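Local coordinates for protein tRNA-splicing endonuclease (Sulfolobus tokodaii, PDB 2CV8) that probably cuts precursor tRNAs at both splice sites, releasing the intron and leaving 2',3'-cyclic phosphate and 5'-hydroxyl ends, at residues Y55-K59 / Y94-E99; R88-V93 / I162-T166. Residue numbers count along the deposited sequence, not the author numbering.

Contact 1 of 2, residues Y55-K59 / Y94-E99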
loop_
_atom_site.group_PDB
_atom_site.type_symbol
_atom_site.label_atom_id
_atom_site.label_comp_id
_atom_site.label_asym_id
_atom_site.label_seq_id
_atom_site.Cartn_x
_atom_site.Cartn_y
_atom_site.Cartn_z
ATOM N N TYR B 55 -15.946 17.622 13.017
ATOM C CA TYR B 55 -16.986 16.700 12.569
ATOM C C TYR B 55 -18.278 16.942 13.347
ATOM O O TYR B 55 -19.338 17.166 12.748
ATOM C CB TYR B 55 -16.554 15.243 12.763
ATOM C CG TYR B 55 -17.588 14.254 12.267
ATOM C CD1 TYR B 55 -17.989 14.255 10.932
ATOM C CD2 TYR B 55 -18.200 13.350 13.136
ATOM C CE1 TYR B 55 -18.972 13.388 10.471
ATOM C CE2 TYR B 55 -19.191 12.476 12.684
ATOM C CZ TYR B 55 -19.569 12.507 11.346
ATOM O OH TYR B 55 -20.546 11.669 10.876
ATOM N N LEU B 56 -18.180 16.897 14.679
ATOM C CA LEU B 56 -19.335 17.108 15.545
ATOM C C LEU B 56 -20.027 18.448 15.298
ATOM O O LEU B 56 -21.262 18.537 15.326
ATOM C CB LEU B 56 -18.922 16.997 17.010
ATOM C CG LEU B 56 -18.482 15.590 17.426
ATOM C CD1 LEU B 56 -18.094 15.587 18.902
ATOM C CD2 LEU B 56 -19.609 14.593 17.158
ATOM N N VAL B 57 -19.242 19.491 15.067
ATOM C CA VAL B 57 -19.826 20.792 14.790
ATOM C C VAL B 57 -20.667 20.673 13.521
ATOM O O VAL B 57 -21.837 21.053 13.499
ATOM C CB VAL B 57 -18.743 21.860 14.574
ATOM C CG1 VAL B 57 -19.343 23.059 13.855
ATOM C CG2 VAL B 57 -18.143 22.275 15.917
ATOM N N LYS B 58 -20.061 20.136 12.467
ATOM C CA LYS B 58 -20.744 19.961 11.196
ATOM C C LYS B 58 -22.000 19.115 11.374
ATOM O O LYS B 58 -22.976 19.283 10.645
ATOM C CB LYS B 58 -19.809 19.287 10.193
ATOM C CG LYS B 58 -20.408 19.038 8.821
ATOM C CD LYS B 58 -19.599 17.972 8.094
ATOM C CE LYS B 58 -20.185 17.625 6.731
ATOM N NZ LYS B 58 -19.944 18.691 5.722
ATOM N N LYS B 59 -21.980 18.212 12.346
ATOM C CA LYS B 59 -23.125 17.339 12.594
ATOM C C LYS B 59 -24.169 18.027 13.461
ATOM O O LYS B 59 -25.209 17.435 13.784
ATOM C CB LYS B 59 -22.684 16.041 13.287
ATOM C CG LYS B 59 -21.725 15.174 12.487
ATOM C CD LYS B 59 -22.229 14.880 11.071
ATOM C CE LYS B 59 -23.571 14.197 11.083
ATOM N NZ LYS B 59 -23.954 13.776 9.702
ATOM N N TYR B 94 -11.692 10.630 8.054
ATOM C CA TYR B 94 -12.420 10.557 9.313
ATOM C C TYR B 94 -13.908 10.670 9.052
ATOM O O TYR B 94 -14.694 9.797 9.438
ATOM C CB TYR B 94 -12.034 11.685 10.263
ATOM C CG TYR B 94 -12.748 11.567 11.594
ATOM C CD1 TYR B 94 -12.244 10.768 12.608
ATOM C CD2 TYR B 94 -13.958 12.202 11.805
ATOM C CE1 TYR B 94 -12.926 10.604 13.801
ATOM C CE2 TYR B 94 -14.660 12.041 12.993
ATOM C CZ TYR B 94 -14.140 11.238 13.987
ATOM O OH TYR B 94 -14.861 11.039 15.135
ATOM N N GLU B 95 -14.278 11.766 8.396
ATOM C CA GLU B 95 -15.663 12.066 8.067
ATOM C C GLU B 95 -16.335 10.967 7.249
ATOM O O GLU B 95 -17.401 10.475 7.618
ATOM C CB GLU B 95 -15.727 13.380 7.300
ATOM C CG GLU B 95 -17.120 13.809 6.936
ATOM C CD GLU B 95 -17.107 15.004 6.019
ATOM O OE1 GLU B 95 -16.574 14.866 4.891
ATOM O OE2 GLU B 95 -17.620 16.072 6.424
ATOM N N ASP B 96 -15.708 10.598 6.134
ATOM C CA ASP B 96 -16.241 9.575 5.248
ATOM C C ASP B 96 -16.504 8.287 6.005
ATOM O O ASP B 96 -17.571 7.687 5.881
ATOM C CB ASP B 96 -15.257 9.323 4.107
ATOM C CG ASP B 96 -15.773 8.309 3.077
ATOM O OD1 ASP B 96 -15.345 7.133 3.118
ATOM O OD2 ASP B 96 -16.599 8.695 2.220
ATOM N N LEU B 97 -15.533 7.862 6.797
ATOM C CA LEU B 97 -15.694 6.643 7.553
ATOM C C LEU B 97 -16.744 6.808 8.630
ATOM O O LEU B 97 -17.563 5.915 8.864
ATOM C CB LEU B 97 -14.365 6.226 8.173
ATOM C CG LEU B 97 -13.357 5.641 7.178
ATOM C CD1 LEU B 97 -12.166 5.065 7.927
ATOM C CD2 LEU B 97 -14.027 4.551 6.355
ATOM N N ARG B 98 -16.726 7.957 9.285
ATOM C CA ARG B 98 -17.684 8.212 10.342
ATOM C C ARG B 98 -19.094 8.275 9.739
ATOM O O ARG B 98 -20.046 7.702 10.271
ATOM C CB ARG B 98 -17.338 9.528 11.031
ATOM C CG ARG B 98 -17.772 9.585 12.459
ATOM C CD ARG B 98 -16.819 8.834 13.367
ATOM N NE ARG B 98 -17.508 8.405 14.581
ATOM C CZ ARG B 98 -16.918 8.134 15.739
ATOM N NH1 ARG B 98 -15.611 8.245 15.878
ATOM N NH2 ARG B 98 -17.644 7.739 16.764
ATOM N N GLU B 99 -19.209 8.956 8.603
ATOM C CA GLU B 99 -20.485 9.110 7.919
ATOM C C GLU B 99 -21.042 7.764 7.478
ATOM O O GLU B 99 -22.254 7.601 7.338
ATOM C CB GLU B 99 -20.320 10.033 6.712
ATOM C CG GLU B 99 -21.598 10.752 6.320
ATOM C CD GLU B 99 -22.091 11.716 7.387
ATOM O OE1 GLU B 99 -23.207 12.253 7.240
ATOM O OE2 GLU B 99 -21.365 11.945 8.372
#
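Two helix ends meet. Residues 55-58 close helix 50-58 of the N-terminal domain, and 94-99 form the C-terminal part of helix 87-99 in the catalytic domain. The CA atoms of Tyr55 and Glu95 come within 6.6 Å. The contact is a helix-helix interface between the two domains, built as a knob into a hole. Tyr55 is the knob, among Tyr94, Glu95, Arg98 and Glu99. Its chi1 is t, which carries the ring across to helix 87-99. Tyr94 presents its edge to the Tyr55 face in an offset edge-to-face pair, with centroids 5.6 Å apart and planes at 73°. Arg98 CB lies over a Tyr55 face, 4.1 Å from the centroid, as a CH-pi contact. Arg98 also makes a cation-pi interaction with Tyr27. On the more exposed side, Lys58 NZ forms a salt bridge with Glu95 OE2 at 3.6 Å, and Lys59 NZ another, weak in hydrogen-bond geometry, with Glu99 OE1 at 3.0 Å. Glu99 OE2 accepts a 2.6 Å hydrogen bond from Tyr55 OH.

Contact 2 of 2, residues R88-V93 / I162-T166; sequences RILYSV and IVNLT
Val163 and Leu165 are the centre of this contact, an alpha/beta packing of helix 87-99 on one face of the catalytic domain's mixed five-stranded sheet. Residues 88-93 are regular alpha helix. Ile162 and Val163 are extended and finish strand 157-163, a parallel neighbour of strand 128-134. The chain then leaves the strand, and Leu165 turns to helix-like angles (-67/-14). The closest CA pair is Ile89 and Val163, at 6.0 Å. Val163 and Leu165 both point toward the helix, while Ile162, before them, and Asn164, between them, point away. Ile162 packs on Ser141 of the second subunit. Val163 has chi1 t. Val163 CG1 lies 3.4 Å from Ser92 CB, and Val163 CG2 lies 3.6 Å from Val93 CG2 and 3.8 Å from Ile89 O. Leu165 is m for chi1 and chi2. Leu165 CD1 is 3.7 Å from Arg88 CB, and Leu165 CD2 is 3.9 Å from Ile89 CG2. Ser92 points toward the strand with chi1 m, and its OG donates a 2.8 Å hydrogen bond to Arg88 O, one helical turn back. The serine hydroxyl thus donates within its own helix, and the two segments are joined by apolar and van der Waals contact.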
loop_
_atom_site.group_PDB
_atom_site.type_symbol
_atom_site.label_atom_id
_atom_site.label_comp_id
_atom_site.label_asym_id
_atom_site.label_seq_id
_atom_site.Cartn_x
_atom_site.Cartn_y
_atom_site.Cartn_z
ATOM N N ARG B 88 -6.528 18.098 5.932
ATOM C CA ARG B 88 -7.474 17.877 4.845
ATOM C C ARG B 88 -7.703 16.403 4.534
ATOM O O ARG B 88 -8.854 15.950 4.478
ATOM C CB ARG B 88 -7.030 18.591 3.564
ATOM C CG ARG B 88 -7.202 20.097 3.586
ATOM C CD ARG B 88 -7.303 20.644 2.168
ATOM N NE ARG B 88 -7.383 22.101 2.151
ATOM C CZ ARG B 88 -6.344 22.909 2.335
ATOM N NH1 ARG B 88 -5.135 22.400 2.543
ATOM N NH2 ARG B 88 -6.515 24.225 2.321
ATOM N N ILE B 89 -6.631 15.644 4.338
ATOM C CA ILE B 89 -6.825 14.246 4.009
ATOM C C ILE B 89 -7.298 13.458 5.208
ATOM O O ILE B 89 -8.068 12.502 5.050
ATOM C CB ILE B 89 -5.551 13.600 3.426
ATOM C CG1 ILE B 89 -4.422 13.614 4.443
ATOM C CG2 ILE B 89 -5.131 14.344 2.188
ATOM C CD1 ILE B 89 -3.215 12.819 3.993
ATOM N N LEU B 90 -6.858 13.864 6.402
ATOM C CA LEU B 90 -7.258 13.177 7.634
ATOM C C LEU B 90 -8.733 13.385 7.962
ATOM O O LEU B 90 -9.419 12.452 8.379
ATOM C CB LEU B 90 -6.408 13.641 8.818
ATOM C CG LEU B 90 -4.961 13.136 8.856
ATOM C CD1 LEU B 90 -4.239 13.786 9.999
ATOM C CD2 LEU B 90 -4.924 11.623 8.978
ATOM N N TYR B 91 -9.225 14.605 7.774
ATOM C CA TYR B 91 -10.626 14.873 8.049
ATOM C C TYR B 91 -11.498 14.200 6.986
ATOM O O TYR B 91 -12.600 13.729 7.271
ATOM C CB TYR B 91 -10.916 16.379 8.076
ATOM C CG TYR B 91 -12.383 16.668 8.306
ATOM C CD1 TYR B 91 -12.955 16.526 9.575
ATOM C CD2 TYR B 91 -13.226 16.988 7.238
ATOM C CE1 TYR B 91 -14.332 16.692 9.773
ATOM C CE2 TYR B 91 -14.596 17.148 7.424
ATOM C CZ TYR B 91 -15.143 17.001 8.693
ATOM O OH TYR B 91 -16.499 17.160 8.871
ATOM N N SER B 92 -11.002 14.155 5.758
ATOM C CA SER B 92 -11.755 13.530 4.678
ATOM C C SER B 92 -12.028 12.065 4.971
ATOM O O SER B 92 -13.154 11.598 4.779
ATOM C CB SER B 92 -11.011 13.671 3.346
ATOM O OG SER B 92 -10.994 15.029 2.929
ATOM N N VAL B 93 -11.012 11.339 5.440
ATOM C CA VAL B 93 -11.213 9.928 5.759
ATOM C C VAL B 93 -12.010 9.802 7.062
ATOM O O VAL B 93 -12.909 8.961 7.166
ATOM C CB VAL B 93 -9.872 9.146 5.924
ATOM C CG1 VAL B 93 -10.163 7.663 6.163
ATOM C CG2 VAL B 93 -9.008 9.289 4.689
ATOM N N ILE B 162 -7.042 6.844 0.297
ATOM C CA ILE B 162 -6.614 7.845 -0.673
ATOM C C ILE B 162 -7.722 8.829 -1.038
ATOM O O ILE B 162 -8.726 8.463 -1.651
ATOM C CB ILE B 162 -6.055 7.156 -1.916
ATOM C CG1 ILE B 162 -4.838 6.319 -1.503
ATOM C CG2 ILE B 162 -5.680 8.185 -2.958
ATOM C CD1 ILE B 162 -4.103 5.656 -2.643
ATOM N N VAL B 163 -7.500 10.087 -0.660
ATOM C CA VAL B 163 -8.454 11.163 -0.854
ATOM C C VAL B 163 -8.139 12.128 -1.982
ATOM O O VAL B 163 -6.993 12.527 -2.173
ATOM C CB VAL B 163 -8.576 12.002 0.450
ATOM C CG1 VAL B 163 -9.610 13.104 0.288
ATOM C CG2 VAL B 163 -8.946 11.099 1.612
ATOM N N ASN B 164 -9.174 12.499 -2.730
ATOM C CA ASN B 164 -9.046 13.485 -3.793
ATOM C C ASN B 164 -9.609 14.769 -3.171
ATOM O O ASN B 164 -10.810 14.868 -2.914
ATOM C CB ASN B 164 -9.888 13.093 -5.005
ATOM C CG ASN B 164 -9.973 14.202 -6.041
ATOM O OD1 ASN B 164 -10.709 14.093 -7.015
ATOM N ND2 ASN B 164 -9.219 15.276 -5.833
ATOM N N LEU B 165 -8.755 15.750 -2.921
ATOM C CA LEU B 165 -9.235 16.974 -2.306
ATOM C C LEU B 165 -10.164 17.783 -3.196
ATOM O O LEU B 165 -10.849 18.692 -2.718
ATOM C CB LEU B 165 -8.066 17.848 -1.841
ATOM C CG LEU B 165 -7.296 17.346 -0.613
ATOM C CD1 LEU B 165 -8.278 16.923 0.494
ATOM C CD2 LEU B 165 -6.423 16.175 -1.013
ATOM N N THR B 166 -10.201 17.454 -4.484
ATOM C CA THR B 166 -11.066 18.182 -5.400
ATOM C C THR B 166 -12.518 17.715 -5.305
ATOM O O THR B 166 -13.374 18.450 -4.807
ATOM C CB THR B 166 -10.569 18.059 -6.853
ATOM O OG1 THR B 166 -9.241 18.590 -6.952
ATOM C CG2 THR B 166 -11.478 18.845 -7.786
#

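Both contacts use helix 87-99, contact 2 its first half and contact 1 its second. Their centres are 12 Å apart. The segments alternate along the chain: 55-59, 88-93, 94-99, 162-166. The two contacts place the helix between the N-terminal domain, reached through helix 50-58 in contact 1, and the five-stranded sheet of the catalytic domain, reached through strand 157-163 in contact 2. Tyr91, on segment 88-93 but turned from 162-166, packs on helix 50-58: Tyr91 OH is 3.3 Å from Lys58 CD, and Tyr91 CE1 is 3.7 Å from Tyr55 N. Through this one helix the N-terminal domain and the sheet of the catalytic domain are packed together.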